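ArCE4A (PDB 5LFZ) probably deacetylates N-acetylated carbohydrates such as chitin-type or related polysaccharides, as a metal-dependent carbohydrate esterase of family CE4. Local coordinates at residues 52-57 / 198-203; 145-150 / 171-176. One frame throughout, in Å; residues are numbered along the deposited sequence.

Interaction 1. Residues 52-57 / 198-203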
loop_
_atom_site.group_PDB
_atom_site.type_symbol
_atom_site.label_atom_id
_atom_site.label_comp_id
_atom_site.label_asym_id
_atom_site.label_seq_id
_atom_site.Cartn_x
_atom_site.Cartn_y
_atom_site.Cartn_z
ATOM N N PRO A 52 4.242 7.033 8.784
ATOM C CA PRO A 52 4.476 5.778 8.075
ATOM C C PRO A 52 3.417 5.531 7.019
ATOM O O PRO A 52 2.307 6.052 7.116
ATOM C CB PRO A 52 4.382 4.736 9.182
ATOM C CG PRO A 52 3.328 5.302 10.096
ATOM C CD PRO A 52 3.471 6.821 10.025
ATOM N N ALA A 53 3.766 4.747 6.012
ATOM C CA ALA A 53 2.818 4.373 4.980
ATOM C C ALA A 53 3.100 2.945 4.543
ATOM O O ALA A 53 4.104 2.354 4.945
ATOM C CB ALA A 53 2.899 5.334 3.793
ATOM N N THR A 54 2.202 2.391 3.738
ATOM C CA THR A 54 2.363 1.040 3.215
ATOM C C THR A 54 2.466 1.123 1.700
ATOM O O THR A 54 1.619 1.737 1.046
ATOM C CB THR A 54 1.194 0.143 3.632
ATOM O OG1 THR A 54 1.055 0.202 5.056
ATOM C CG2 THR A 54 1.424 -1.311 3.196
ATOM N N PHE A 55 3.524 0.536 1.158
ATOM C CA PHE A 55 3.794 0.589 -0.266
ATOM C C PHE A 55 3.568 -0.771 -0.894
ATOM O O PHE A 55 4.286 -1.722 -0.595
ATOM C CB PHE A 55 5.230 1.066 -0.519
ATOM C CG PHE A 55 5.485 2.477 -0.069
ATOM C CD1 PHE A 55 5.898 2.751 1.226
ATOM C CD2 PHE A 55 5.293 3.533 -0.946
ATOM C CE1 PHE A 55 6.121 4.057 1.637
ATOM C CE2 PHE A 55 5.517 4.838 -0.542
ATOM C CZ PHE A 55 5.933 5.099 0.756
ATOM N N PHE A 56 2.543 -0.882 -1.729
ATOM C CA PHE A 56 2.311 -2.118 -2.459
ATOM C C PHE A 56 3.080 -2.060 -3.770
ATOM O O PHE A 56 2.656 -1.429 -4.739
ATOM C CB PHE A 56 0.826 -2.345 -2.676
ATOM C CG PHE A 56 0.093 -2.650 -1.407
ATOM C CD1 PHE A 56 -0.518 -1.643 -0.676
ATOM C CD2 PHE A 56 0.055 -3.946 -0.920
ATOM C CE1 PHE A 56 -1.182 -1.928 0.503
ATOM C CE2 PHE A 56 -0.610 -4.242 0.254
ATOM C CZ PHE A 56 -1.221 -3.235 0.976
ATOM N N VAL A 57 4.230 -2.723 -3.785
ATOM C CA VAL A 57 5.193 -2.530 -4.859
ATOM C C VAL A 57 5.046 -3.534 -6.000
ATOM O O VAL A 57 4.655 -4.687 -5.799
ATOM C CB VAL A 57 6.634 -2.598 -4.322
ATOM C CG1 VAL A 57 6.886 -1.470 -3.354
ATOM C CG2 VAL A 57 6.917 -3.957 -3.649
ATOM N N VAL A 198 -1.014 4.977 10.369
ATOM C CA VAL A 198 -0.345 3.726 10.728
ATOM C C VAL A 198 -0.071 2.861 9.504
ATOM O O VAL A 198 -0.622 3.098 8.437
ATOM C CB VAL A 198 -1.187 2.890 11.724
ATOM C CG1 VAL A 198 -1.420 3.647 13.026
ATOM C CG2 VAL A 198 -2.511 2.462 11.089
ATOM N N THR A 199 0.776 1.847 9.666
ATOM C CA THR A 199 0.968 0.865 8.605
ATOM C C THR A 199 -0.212 -0.097 8.610
ATOM O O THR A 199 -0.976 -0.135 9.570
ATOM C CB THR A 199 2.268 0.068 8.775
ATOM O OG1 THR A 199 2.220 -0.654 10.011
ATOM C CG2 THR A 199 3.474 1.001 8.770
ATOM N N VAL A 200 -0.363 -0.867 7.539
ATOM C CA VAL A 200 -1.446 -1.835 7.447
ATOM C C VAL A 200 -1.338 -2.863 8.572
ATOM O O VAL A 200 -2.345 -3.261 9.171
ATOM C CB VAL A 200 -1.447 -2.528 6.063
ATOM C CG1 VAL A 200 -2.337 -3.749 6.062
ATOM C CG2 VAL A 200 -1.887 -1.540 4.982
ATOM N N ASP A 201 -0.108 -3.255 8.887
ATOM C CA ASP A 201 0.150 -4.197 9.967
ATOM C C ASP A 201 -0.427 -3.684 11.284
ATOM O O ASP A 201 -1.166 -4.393 11.965
ATOM C CB ASP A 201 1.649 -4.440 10.106
ATOM C CG ASP A 201 1.959 -5.640 10.958
ATOM O OD1 ASP A 201 2.049 -6.756 10.405
ATOM O OD2 ASP A 201 2.101 -5.466 12.184
ATOM N N GLN A 202 -0.097 -2.442 11.626
ATOM C CA GLN A 202 -0.609 -1.821 12.846
ATOM C C GLN A 202 -2.126 -1.706 12.829
ATOM O O GLN A 202 -2.783 -1.916 13.851
ATOM C CB GLN A 202 -0.003 -0.434 13.041
ATOM C CG GLN A 202 1.510 -0.394 13.147
ATOM C CD GLN A 202 2.030 1.033 13.230
ATOM O OE1 GLN A 202 2.109 1.737 12.221
ATOM N NE2 GLN A 202 2.370 1.470 14.439
ATOM N N LEU A 203 -2.672 -1.366 11.665
ATOM C CA LEU A 203 -4.106 -1.167 11.512
ATOM C C LEU A 203 -4.878 -2.432 11.861
ATOM O O LEU A 203 -5.927 -2.372 12.508
ATOM C CB LEU A 203 -4.438 -0.723 10.085
ATOM C CG LEU A 203 -5.917 -0.424 9.834
ATOM C CD1 LEU A 203 -6.351 0.803 10.614
ATOM C CD2 LEU A 203 -6.166 -0.231 8.359
HETATM O O HOH W 1 -0.435 5.620 7.114
HETATM O O HOH W 2 -0.248 2.413 5.791
#
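Phe56 meets Val200 obliquely, the ring corner CZ coming 4.4 Å from the methyl CG2, while the Phe56 side chain also touches Ile118, Arg120 and, on strand 26-32, Thr30 and Asp32. A second flat group at the contact, the Gln202 amide, turns its oxygen back onto the backbone of Thr199: Thr199 N reaches OE1 at 2.9 Å, nearly straight but 18° off the carbonyl plane. With the weak return bond from Gln202 N to Thr199 OG1 this makes a capping box, which starts the short helix 200-203 in this NodB-type deacetylase fold. The helix thereby begins directly against the side of strand 54-57, itself flanked by strands 26-32 and 78-81 of the parallel sheet.

Thr54 carries the polar link. Its OG1 sits anti to the carbonyl carbon (chi1 -54°), which aims it at the first helical residue, and Val200 N donates to it at 3.1 Å. The strand hydroxyl thus serves an amide of the first helical turn. The same oxygen binds water 2 at 2.7 Å, and that water can also donate to Val198 O, so Thr54 meets the helix start directly and Val198 through a water. Nearer the beginning of the strand segment, water 1 lies between two carbonyls, Pro52 O and Val198 O, and may donate to each.

Apolar packing adds to the polar link. The Pro52 ring leans on the residues ahead of the helix, its CB 3.9 Å from Thr199 CG2 and its CG beside Val198 CA. On the helix itself, Asp201 N bonds to Gln78 of the next strand. The side chains of Thr54 and Val200 cross at about a right angle, with Val200 CG2 lying 3.4 Å from Thr54 OG1 and 3.8 Å from Thr54 CG2.

Interaction 2. Residues 145-150 / 171-176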
loop_
_atom_site.group_PDB
_atom_site.type_symbol
_atom_site.label_atom_id
_atom_site.label_comp_id
_atom_site.label_asym_id
_atom_site.label_seq_id
_atom_site.Cartn_x
_atom_site.Cartn_y
_atom_site.Cartn_z
ATOM N N THR A 145 -8.867 7.351 -3.803
ATOM C CA THR A 145 -8.683 8.776 -4.090
ATOM C C THR A 145 -8.853 9.106 -5.568
ATOM O O THR A 145 -8.908 10.283 -5.947
ATOM C CB THR A 145 -7.300 9.271 -3.656
ATOM O OG1 THR A 145 -6.290 8.561 -4.386
ATOM C CG2 THR A 145 -7.108 9.074 -2.169
ATOM N N LEU A 146 -8.936 8.063 -6.390
ATOM C CA LEU A 146 -9.089 8.188 -7.837
ATOM C C LEU A 146 -7.904 8.905 -8.477
ATOM O O LEU A 146 -8.023 9.439 -9.582
ATOM C CB LEU A 146 -10.392 8.921 -8.188
ATOM C CG LEU A 146 -11.677 8.259 -7.684
ATOM C CD1 LEU A 146 -12.880 9.169 -7.903
ATOM C CD2 LEU A 146 -11.875 6.917 -8.371
ATOM N N ASP A 147 -6.755 8.905 -7.806
ATOM C CA ASP A 147 -5.623 9.666 -8.326
ATOM C C ASP A 147 -5.084 9.036 -9.613
ATOM O O ASP A 147 -4.431 9.708 -10.416
ATOM C CB ASP A 147 -4.516 9.840 -7.264
ATOM C CG ASP A 147 -3.811 8.540 -6.874
ATOM O OD1 ASP A 147 -4.392 7.440 -6.972
ATOM O OD2 ASP A 147 -2.650 8.652 -6.425
ATOM N N TRP A 148 -5.423 7.765 -9.832
ATOM C CA TRP A 148 -5.057 7.054 -11.052
ATOM C C TRP A 148 -5.818 7.582 -12.272
ATOM O O TRP A 148 -5.401 7.355 -13.409
ATOM C CB TRP A 148 -5.309 5.549 -10.879
ATOM C CG TRP A 148 -6.722 5.237 -10.478
ATOM C CD1 TRP A 148 -7.253 5.321 -9.225
ATOM C CD2 TRP A 148 -7.781 4.786 -11.331
ATOM N NE1 TRP A 148 -8.580 4.962 -9.244
ATOM C CE2 TRP A 148 -8.928 4.627 -10.526
ATOM C CE3 TRP A 148 -7.872 4.500 -12.697
ATOM C CZ2 TRP A 148 -10.149 4.195 -11.040
ATOM C CZ3 TRP A 148 -9.086 4.070 -13.207
ATOM C CH2 TRP A 148 -10.209 3.924 -12.382
ATOM N N LYS A 149 -6.930 8.277 -12.039
ATOM C CA LYS A 149 -7.676 8.887 -13.139
ATOM C C LYS A 149 -7.387 10.372 -13.310
ATOM O O LYS A 149 -7.168 10.832 -14.432
ATOM C CB LYS A 149 -9.191 8.709 -12.970
ATOM C CG LYS A 149 -9.711 7.337 -13.330
ATOM N N HIS A 150 -7.404 11.131 -12.217
ATOM C CA HIS A 150 -7.348 12.586 -12.358
ATOM C C HIS A 150 -5.959 13.182 -12.149
ATOM O O HIS A 150 -5.707 14.303 -12.586
ATOM C CB HIS A 150 -8.350 13.261 -11.409
ATOM C CG HIS A 150 -8.234 12.837 -9.975
ATOM N ND1 HIS A 150 -7.140 13.137 -9.191
ATOM C CD2 HIS A 150 -9.098 12.169 -9.174
ATOM C CE1 HIS A 150 -7.326 12.654 -7.976
ATOM N NE2 HIS A 150 -8.507 12.065 -7.937
ATOM N N LEU A 171 -6.358 4.435 -0.714
ATOM C CA LEU A 171 -5.627 4.050 -1.923
ATOM C C LEU A 171 -5.124 5.255 -2.704
ATOM O O LEU A 171 -5.910 6.094 -3.147
ATOM C CB LEU A 171 -6.510 3.192 -2.839
ATOM C CG LEU A 171 -5.937 2.866 -4.225
ATOM C CD1 LEU A 171 -4.731 1.949 -4.118
ATOM C CD2 LEU A 171 -7.003 2.242 -5.120
ATOM N N MET A 172 -3.808 5.321 -2.865
ATOM C CA MET A 172 -3.162 6.277 -3.744
ATOM C C MET A 172 -2.123 5.548 -4.579
ATOM O O MET A 172 -1.827 4.373 -4.331
ATOM C CB MET A 172 -2.513 7.406 -2.948
ATOM C CG MET A 172 -3.517 8.304 -2.262
ATOM S SD MET A 172 -2.727 9.379 -1.059
ATOM C CE MET A 172 -2.278 8.184 0.198
ATOM N N HIS A 173 -1.577 6.249 -5.564
ATOM C CA HIS A 173 -0.602 5.671 -6.469
ATOM C C HIS A 173 0.701 6.438 -6.481
ATOM O O HIS A 173 0.741 7.661 -6.641
ATOM C CB HIS A 173 -1.178 5.578 -7.882
ATOM C CG HIS A 173 -2.289 4.585 -7.994
ATOM N ND1 HIS A 173 -3.556 4.831 -7.515
ATOM C CD2 HIS A 173 -2.304 3.319 -8.476
ATOM C CE1 HIS A 173 -4.312 3.763 -7.715
ATOM N NE2 HIS A 173 -3.579 2.836 -8.301
ATOM N N ASP A 174 1.768 5.677 -6.285
ATOM C CA ASP A 174 3.128 6.152 -6.420
ATOM C C ASP A 174 3.576 6.011 -7.882
ATOM O O ASP A 174 4.469 5.223 -8.203
ATOM C CB ASP A 174 4.032 5.348 -5.479
ATOM C CG ASP A 174 5.464 5.814 -5.497
ATOM O OD1 ASP A 174 5.741 6.905 -6.046
ATOM O OD2 ASP A 174 6.312 5.065 -4.964
ATOM N N ILE A 175 2.924 6.745 -8.778
ATOM C CA ILE A 175 3.279 6.688 -10.198
ATOM C C ILE A 175 3.418 8.074 -10.790
ATOM O O ILE A 175 3.800 8.228 -11.940
ATOM C CB ILE A 175 2.228 5.927 -11.044
ATOM C CG1 ILE A 175 0.843 6.561 -10.914
ATOM C CG2 ILE A 175 2.160 4.497 -10.634
ATOM C CD1 ILE A 175 -0.195 6.045 -11.900
ATOM N N HIS A 176 3.098 9.086 -10.000
ATOM C CA HIS A 176 2.873 10.410 -10.555
ATOM C C HIS A 176 3.152 11.495 -9.528
ATOM O O HIS A 176 3.097 11.252 -8.320
ATOM C CB HIS A 176 1.444 10.457 -11.127
ATOM C CG HIS A 176 0.375 10.117 -10.133
ATOM N ND1 HIS A 176 -0.695 10.942 -9.866
ATOM C CD2 HIS A 176 0.288 9.098 -9.251
ATOM C CE1 HIS A 176 -1.452 10.385 -8.935
ATOM N NE2 HIS A 176 -0.865 9.278 -8.528
#
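Asp147 places its CG between the backbone N and the carbonyl carbon (chi1 67°), which swings the carboxylate off the start of helix 147-150 and in between His173 and His176, where three N-H groups grip it. OD1 accepts a hydrogen bond from His173 ND1 at 2.8 Å, on the syn side though 23° out of the carboxylate plane, and close to the imidazole plane. OD2 receives His173 N at 2.8 Å through its syn lone pair. It also accepts from His176 NE2, likewise at 2.8 Å, but this bond is bent (138° at the hydrogen) and its donor stands 63° above the carboxylate plane, although OD2 itself lies in the plane of the His176 ring. The ND1 bond, with Trp148 CB over one face, limits the rotation of the His173 imidazole.

That CB lies 3.9 Å from the centroid of the His173 ring, a CH-pi contact, while the Trp148 indole meets the imidazole obliquely, with CD1 3.7 Å from CE1 of His173. This imidazole reaches to about 4 Å from the bound nickel, which is held by Asp33, His82 and His86, so Asp147 probably helps to position an imidazole beside the metal site of this CE4 deacetylase.

Two residues earlier, ahead of the helix, Thr145 grips Leu171 O twice, with OG1 at 2.8 Å and with its own N, both in the carbonyl plane, and Met172 CG packs against the threonine. Leu171 and Met172 belong to strand 168-173, which pairs with strand 143-144 and with strand 26-32. Helix 153-163 touches Thr145 and Asp147 through Thr156, and helix 177-192 approaches Asp147 through Ser179.

In the fold
From the N terminus, the chain first lays down strand 26-32, then enters strand 54-57, the early half of interaction 1. That contact is closed only at 198-203, near the end of the fold, after a loop of 140 residues. Interaction 2 nests wholly inside it: helix 147-150 meets the end of strand 168-173 across only 20 intervening residues, 11 of them in helix. The two contacts do not cross, and their centres lie about 17 Å apart. Both reach the same parallel sheet, where strand 26-32 pairs with both 54-57 and 168-173. Interaction 1 ties a late helix to this sheet, whereas interaction 2 joins helix 147-150 to the end of strand 168-173 and the turn after it, close to the nickel.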